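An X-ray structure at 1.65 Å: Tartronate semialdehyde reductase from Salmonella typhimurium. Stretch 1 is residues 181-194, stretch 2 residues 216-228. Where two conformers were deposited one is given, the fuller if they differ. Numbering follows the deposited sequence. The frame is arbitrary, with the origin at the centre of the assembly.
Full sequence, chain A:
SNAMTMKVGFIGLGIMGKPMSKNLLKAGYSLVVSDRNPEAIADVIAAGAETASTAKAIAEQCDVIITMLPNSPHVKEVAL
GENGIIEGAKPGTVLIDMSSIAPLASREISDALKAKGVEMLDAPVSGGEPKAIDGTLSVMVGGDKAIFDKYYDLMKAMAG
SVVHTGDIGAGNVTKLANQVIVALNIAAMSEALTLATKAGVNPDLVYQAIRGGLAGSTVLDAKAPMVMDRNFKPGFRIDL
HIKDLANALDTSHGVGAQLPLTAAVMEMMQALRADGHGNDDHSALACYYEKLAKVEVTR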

# COMPACT_ATOMS: atom_id res chain seq x y z
N ILE A 181 -11.70 -3.02 4.43
CA ILE A 181 -12.64 -1.94 4.15
C ILE A 181 -12.54 -1.47 2.70
O ILE A 181 -13.56 -1.27 2.04
CB ILE A 181 -12.46 -0.76 5.13
CG1 ILE A 181 -13.04 -1.15 6.49
CG2 ILE A 181 -13.16 0.49 4.60
CD1 ILE A 181 -12.52 -0.28 7.64
N VAL A 182 -11.34 -1.29 2.19
CA VAL A 182 -11.21 -0.79 0.83
C VAL A 182 -11.83 -1.76 -0.18
O VAL A 182 -12.58 -1.34 -1.07
CB VAL A 182 -9.74 -0.47 0.48
CG1 VAL A 182 -9.61 -0.08 -0.98
CG2 VAL A 182 -9.22 0.68 1.37
N ALA A 183 -11.53 -3.05 -0.05
CA ALA A 183 -12.08 -4.04 -0.97
C ALA A 183 -13.59 -4.03 -0.91
O ALA A 183 -14.24 -4.03 -1.95
CB ALA A 183 -11.56 -5.42 -0.69
N LEU A 184 -14.15 -4.04 0.30
CA LEU A 184 -15.60 -4.12 0.45
C LEU A 184 -16.29 -2.83 0.00
O LEU A 184 -17.35 -2.89 -0.58
CB LEU A 184 -15.97 -4.48 1.90
CG LEU A 184 -15.53 -5.89 2.30
CD1 LEU A 184 -15.79 -6.15 3.76
CD2 LEU A 184 -16.24 -6.94 1.45
N ASN A 185 -15.69 -1.67 0.25
CA ASN A 185 -16.28 -0.40 -0.18
C ASN A 185 -16.31 -0.34 -1.70
O ASN A 185 -17.28 0.17 -2.27
CB ASN A 185 -15.51 0.81 0.36
CG ASN A 185 -15.77 1.09 1.85
OD1 ASN A 185 -16.41 0.28 2.57
ND2 ASN A 185 -15.30 2.27 2.33
N ILE A 186 -15.28 -0.86 -2.37
CA ILE A 186 -15.27 -0.90 -3.82
C ILE A 186 -16.33 -1.88 -4.33
O ILE A 186 -17.09 -1.56 -5.26
CB ILE A 186 -13.88 -1.29 -4.39
CG1 ILE A 186 -12.85 -0.20 -4.11
CG2 ILE A 186 -13.97 -1.53 -5.90
CD1 ILE A 186 -11.43 -0.63 -4.42
N ALA A 187 -16.38 -3.07 -3.74
CA ALA A 187 -17.37 -4.07 -4.12
C ALA A 187 -18.79 -3.54 -3.92
O ALA A 187 -19.66 -3.73 -4.77
CB ALA A 187 -17.16 -5.35 -3.39
N ALA A 188 -19.02 -2.87 -2.79
CA ALA A 188 -20.34 -2.34 -2.48
C ALA A 188 -20.78 -1.27 -3.47
O ALA A 188 -21.93 -1.26 -3.92
CB ALA A 188 -20.34 -1.76 -1.05
N MSE A 189 -19.87 -0.35 -3.79
CA MSE A 189 -20.10 0.65 -4.84
C MSE A 189 -20.50 -0.04 -6.15
O MSE A 189 -21.45 0.36 -6.79
CB MSE A 189 -18.84 1.49 -5.06
CG MSE A 189 -18.91 2.35 -6.29
SE MSE A 189 -17.20 3.10 -6.75
CE MSE A 189 -16.46 1.49 -7.49
N SER A 190 -19.77 -1.08 -6.53
CA SER A 190 -19.98 -1.79 -7.79
C SER A 190 -21.34 -2.49 -7.82
O SER A 190 -22.09 -2.39 -8.80
CB SER A 190 -18.86 -2.82 -7.98
OG SER A 190 -17.59 -2.18 -8.07
N GLU A 191 -21.68 -3.15 -6.71
CA GLU A 191 -22.93 -3.85 -6.55
C GLU A 191 -24.09 -2.86 -6.70
O GLU A 191 -25.05 -3.11 -7.42
CB GLU A 191 -22.95 -4.55 -5.18
CG GLU A 191 -24.14 -5.44 -4.94
CD GLU A 191 -23.95 -6.48 -3.85
OE1 GLU A 191 -22.95 -7.25 -3.86
OE2 GLU A 191 -24.85 -6.56 -3.00
N ALA A 192 -23.99 -1.73 -6.00
CA ALA A 192 -25.03 -0.72 -6.00
C ALA A 192 -25.19 0.01 -7.34
O ALA A 192 -26.32 0.21 -7.81
CB ALA A 192 -24.77 0.28 -4.90
N LEU A 193 -24.09 0.42 -7.95
CA LEU A 193 -24.15 1.11 -9.25
C LEU A 193 -24.64 0.18 -10.35
O LEU A 193 -25.42 0.60 -11.20
CB LEU A 193 -22.79 1.74 -9.61
CG LEU A 193 -22.33 2.90 -8.74
CD1 LEU A 193 -21.00 3.43 -9.26
CD2 LEU A 193 -23.34 4.03 -8.67
N THR A 194 -24.24 -1.09 -10.31
CA THR A 194 -24.72 -2.06 -11.30
C THR A 194 -26.22 -2.31 -11.12
O THR A 194 -26.95 -2.38 -12.10
CB THR A 194 -23.93 -3.37 -11.16
OG1 THR A 194 -22.55 -3.14 -11.44
CG2 THR A 194 -24.37 -4.39 -12.21
N GLY A 216 -21.43 8.26 1.10
CA GLY A 216 -20.21 8.89 0.65
C GLY A 216 -18.97 8.23 1.23
O GLY A 216 -18.95 7.77 2.38
N SER A 217 -17.94 8.16 0.41
CA SER A 217 -16.65 7.65 0.84
C SER A 217 -15.52 8.11 -0.04
O SER A 217 -15.73 8.53 -1.17
CB SER A 217 -16.67 6.12 0.85
OG SER A 217 -16.62 5.56 -0.46
N THR A 218 -14.30 7.95 0.47
CA THR A 218 -13.11 8.20 -0.31
C THR A 218 -13.01 7.26 -1.52
O THR A 218 -12.68 7.68 -2.62
CB THR A 218 -11.90 8.11 0.62
OG1 THR A 218 -12.09 9.06 1.69
CG2 THR A 218 -10.59 8.51 -0.08
N VAL A 219 -13.40 5.99 -1.32
CA VAL A 219 -13.47 5.03 -2.44
C VAL A 219 -14.47 5.47 -3.50
O VAL A 219 -14.17 5.41 -4.69
CB VAL A 219 -13.83 3.61 -1.95
CG1 VAL A 219 -14.54 2.79 -3.04
CG2 VAL A 219 -12.56 2.89 -1.49
N LEU A 220 -15.64 5.94 -3.07
CA LEU A 220 -16.67 6.31 -4.04
C LEU A 220 -16.15 7.42 -4.96
O LEU A 220 -16.26 7.34 -6.18
CB LEU A 220 -17.97 6.72 -3.34
CG LEU A 220 -19.15 7.01 -4.27
CD1 LEU A 220 -19.65 5.75 -4.92
CD2 LEU A 220 -20.27 7.68 -3.48
N ASP A 221 -15.58 8.46 -4.36
CA ASP A 221 -15.09 9.60 -5.15
C ASP A 221 -13.85 9.28 -5.97
O ASP A 221 -13.66 9.86 -7.05
CB ASP A 221 -14.81 10.78 -4.24
CG ASP A 221 -16.07 11.42 -3.71
OD1 ASP A 221 -17.09 11.43 -4.41
OD2 ASP A 221 -16.11 11.94 -2.60
N ALA A 222 -13.00 8.38 -5.48
CA ALA A 222 -11.81 7.98 -6.23
C ALA A 222 -12.11 7.04 -7.39
O ALA A 222 -11.52 7.18 -8.46
CB ALA A 222 -10.79 7.31 -5.31
N LYS A 223 -13.04 6.10 -7.18
CA LYS A 223 -13.22 4.97 -8.08
C LYS A 223 -14.45 5.04 -8.97
O LYS A 223 -14.40 4.49 -10.08
CB LYS A 223 -13.20 3.65 -7.28
CG LYS A 223 -11.94 3.44 -6.45
CD LYS A 223 -10.65 3.61 -7.26
CE LYS A 223 -9.44 3.11 -6.51
NZ LYS A 223 -8.20 3.21 -7.36
N ALA A 224 -15.52 5.71 -8.56
CA ALA A 224 -16.70 5.77 -9.44
C ALA A 224 -16.38 6.43 -10.78
O ALA A 224 -16.76 5.91 -11.83
CB ALA A 224 -17.93 6.43 -8.77
N PRO A 225 -15.66 7.56 -10.76
CA PRO A 225 -15.25 8.18 -12.03
C PRO A 225 -14.40 7.26 -12.90
O PRO A 225 -14.62 7.22 -14.12
CB PRO A 225 -14.49 9.43 -11.57
CG PRO A 225 -15.11 9.74 -10.24
CD PRO A 225 -15.25 8.37 -9.61
N MSE A 226 -13.48 6.50 -12.30
CA MSE A 226 -12.63 5.57 -13.04
C MSE A 226 -13.47 4.51 -13.73
O MSE A 226 -13.29 4.22 -14.91
CB MSE A 226 -11.58 4.94 -12.13
CG MSE A 226 -10.57 5.93 -11.58
SE MSE A 226 -9.18 5.09 -10.51
CE MSE A 226 -8.34 3.95 -11.87
N VAL A 227 -14.38 3.88 -12.98
CA VAL A 227 -15.25 2.87 -13.56
C VAL A 227 -16.04 3.46 -14.74
O VAL A 227 -16.09 2.87 -15.81
CB VAL A 227 -16.24 2.30 -12.52
CG1 VAL A 227 -17.23 1.36 -13.18
CG2 VAL A 227 -15.49 1.57 -11.41
N MSE A 228 -16.67 4.61 -14.53
CA MSE A 228 -17.58 5.12 -15.53
C MSE A 228 -16.81 5.57 -16.78
O MSE A 228 -17.35 5.46 -17.89
CB MSE A 228 -18.44 6.25 -14.94
CG MSE A 228 -19.43 5.74 -13.90
SE MSE A 228 -20.64 7.13 -13.37
CE MSE A 228 -19.45 8.16 -12.34

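Two helices meet here with their N-to-C directions 58° apart and their axes 9.3 Å from each other at closest approach. All of stretch 1 is helical, while stretch 2 enters its helix at Thr-218 after a short lead-in. No hydrogen bond joins the stretches, so the contact rests on apolar packing, and Met-189 and Val-219 give the two largest shares of the 441 Å² buried.

Walking along stretch 2, Gly-216 makes no contact, and the interface opens at Ser-217. This residue is the N-cap: its OG accepts from Leu-220 N at 2.8 Å, satisfying an amide of the first turn, which has no helical carbonyl before it to bond to. OG caps its own helix and makes no hydrogen bond across the contact, where the nearest approach is made by CB of Ser-217, 4.3 Å from ND2 of Asn-185. Thr-218 stands to the side, out of contact.

Val-219 is the first main anchor. It points toward stretch 1 where the backbones come close, its CA 6.3 Å from the CA of Ile-186. Its two methyls reach different residues: CG1 lies 3.6 Å from CG1 of Ile-186, and CG2 reaches CG1 of Val-182 at 4.2 Å. Asn-185 also flanks it, with its CB 4.0 Å from CB of Val-219, so the polar residue contributes its aliphatic root to the packing. One valine thereby touches two successive turns of the facing helix.

Leu-220 leaves its backbone sideways, but its end comes nearer, and its CD1 packs 3.7 Å from CG of Met-189. Asp-221 points away and Ala-222 sideways, and neither touches stretch 1.

Lys-223 shows how a charged residue can serve an apolar seam. Its CA-to-CB bond points toward stretch 1, and CB meets CE of Met-189 at 3.9 Å, yet the end of the chain leads away and NZ finds a hydrogen bond elsewhere in the structure. CB and CG pack, while the amine is bonded outside the contact.

Ala-224 keeps the surface low beside the bulkiest partner. SE of Met-189, a selenomethionine, lies 3.6 Å from N of Ala-224 and 4.0 Å from its CB, close against the backbone itself. The same methyl meets CD1 of Leu-193 at 4.3 Å, one turn further along stretch 1. The helix then kinks at Pro-225 and Met-226: the proline nitrogen carries no hydrogen to donate, and the amide of Met-226 also lacks a bond to the preceding turn. Neither residue touches stretch 1.

Val-227 points back toward stretch 1 and closes the pocket, its CG2 4.0 Å from CE of Met-189. Met-189 is therefore a knob set among Val-219, Leu-220, Ala-224 and Val-227, with chi1 and chi2 both t to extend the chain and chi3 p to turn its terminal methyl. The rule to read here is one long, flexible side chain inserted among shorter apolar ones.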